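Local coordinates for protein mini spindles (Drosophila melanogaster, PDB 5VJC) that probably binds tubulin through its TOG domains, promoting microtubule dynamics and formation of the mitotic spindle, at residues L143-P148 against G155-L160. Numbering follows the deposited sequence.
Sequences LKIGDP and GVRRVL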
# COMPACT_ATOMS: atom_id res chain seq x y z
N LEU A 143 5.39 0.52 1.59
CA LEU A 143 6.79 0.90 1.75
C LEU A 143 6.98 2.35 2.13
O LEU A 143 7.94 2.68 2.81
CB LEU A 143 7.59 0.62 0.47
CG LEU A 143 8.05 -0.83 0.28
CD1 LEU A 143 8.93 -0.90 -0.96
CD2 LEU A 143 8.79 -1.36 1.51
N LYS A 144 6.07 3.21 1.69
CA LYS A 144 6.18 4.63 1.97
C LYS A 144 5.49 5.05 3.28
O LYS A 144 5.54 6.22 3.66
CB LYS A 144 5.61 5.44 0.81
CG LYS A 144 6.12 5.08 -0.58
CD LYS A 144 7.59 4.67 -0.59
CE LYS A 144 8.51 5.85 -0.58
NZ LYS A 144 9.91 5.38 -0.84
N ILE A 145 4.85 4.12 3.99
CA ILE A 145 4.07 4.55 5.16
C ILE A 145 5.02 5.03 6.27
O ILE A 145 4.62 5.78 7.16
CB ILE A 145 3.15 3.45 5.71
CG1 ILE A 145 1.99 4.09 6.49
CG2 ILE A 145 3.92 2.46 6.59
CD1 ILE A 145 0.96 3.10 7.01
N GLY A 146 6.28 4.64 6.17
CA GLY A 146 7.27 5.06 7.14
C GLY A 146 8.18 6.17 6.62
O GLY A 146 9.25 6.39 7.18
N ASP A 147 7.76 6.85 5.56
CA ASP A 147 8.59 7.91 4.97
C ASP A 147 9.00 8.97 6.01
O ASP A 147 8.23 9.25 6.93
CB ASP A 147 7.83 8.57 3.82
CG ASP A 147 8.75 9.32 2.87
OD1 ASP A 147 8.89 10.56 3.01
OD2 ASP A 147 9.34 8.67 1.99
N PRO A 148 10.21 9.56 5.86
CA PRO A 148 10.62 10.70 6.69
C PRO A 148 9.63 11.86 6.66
O PRO A 148 9.52 12.59 7.64
CB PRO A 148 11.95 11.14 6.06
CG PRO A 148 12.47 9.94 5.35
CD PRO A 148 11.29 9.08 4.99
N GLY A 155 -0.46 10.69 3.12
CA GLY A 155 -1.03 10.39 1.82
C GLY A 155 -1.17 8.88 1.66
O GLY A 155 -2.19 8.38 1.22
N VAL A 156 -0.10 8.17 2.02
CA VAL A 156 -0.10 6.71 2.01
C VAL A 156 -1.24 6.15 2.85
O VAL A 156 -1.99 5.28 2.41
CB VAL A 156 1.24 6.16 2.52
CG1 VAL A 156 1.20 4.64 2.70
CG2 VAL A 156 2.38 6.60 1.58
N ARG A 157 -1.39 6.66 4.07
CA ARG A 157 -2.45 6.21 4.95
C ARG A 157 -3.84 6.47 4.33
O ARG A 157 -4.74 5.62 4.40
CB ARG A 157 -2.31 6.91 6.32
CG ARG A 157 -3.14 6.35 7.49
CD ARG A 157 -2.29 6.30 8.80
NE ARG A 157 -1.45 7.49 8.92
CZ ARG A 157 -0.20 7.49 9.37
NH1 ARG A 157 0.36 6.36 9.78
NH2 ARG A 157 0.48 8.63 9.42
N ARG A 158 -4.03 7.63 3.72
CA ARG A 158 -5.32 8.00 3.15
C ARG A 158 -5.70 7.05 1.99
O ARG A 158 -6.83 6.53 1.92
CB ARG A 158 -5.29 9.46 2.67
CG ARG A 158 -6.52 9.93 1.93
CD ARG A 158 -7.64 10.42 2.84
NE ARG A 158 -8.68 11.14 2.10
CZ ARG A 158 -9.74 10.57 1.53
NH1 ARG A 158 -9.93 9.25 1.62
NH2 ARG A 158 -10.63 11.31 0.88
N VAL A 159 -4.74 6.81 1.11
CA VAL A 159 -4.91 5.86 0.01
C VAL A 159 -5.11 4.45 0.55
O VAL A 159 -6.01 3.75 0.12
CB VAL A 159 -3.67 5.89 -0.95
CG1 VAL A 159 -3.76 4.76 -2.03
CG2 VAL A 159 -3.52 7.26 -1.59
N LEU A 160 -4.28 4.03 1.50
CA LEU A 160 -4.42 2.68 2.03
C LEU A 160 -5.83 2.46 2.61
O LEU A 160 -6.44 1.39 2.46
CB LEU A 160 -3.36 2.40 3.10
CG LEU A 160 -3.26 0.94 3.56
CD1 LEU A 160 -2.58 0.04 2.51
CD2 LEU A 160 -2.53 0.82 4.88
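V156 points its forked side chain from the helix into the turn at K144 and I145, one methyl for each residue. CG1 lies against I145, 3.8 Å from I145 CB, and about as far from that residue's CA, while CG2 meets the first carbon of the lysine chain, V156 CG2 to K144 CB at 3.5 Å. Both methyls reach the turn because CG1 stands anti to the valine's backbone N (chi1 172°), which leaves CG2 anti to the carbonyl carbon. The side chains of I145 and V156 cross at about a right angle. I145 is extended (chi2 176°), running past the valine toward the helix, and its CG1 comes obliquely to the guanidinium, 4.3 Å from R157 NH1. With both V156 methyls gone, as with an alanine here, a gap would probably open beside K144 CB and the I145 stem. Beyond CB the lysine bends away, and its NZ hydrogen-bonds to F100 O; R157 NH1 makes a salt bridge with E190. The turn, type I from K144 to D147, is closed by D147 N to K144 O at 3.0 Å. It lies in the loop between helices 131-142 and 150-166 of a HEAT-repeat TOG domain, where V156 also packs on L141 and on L112 of helix 105-124, while I145 touches Q187 of helix 185-202.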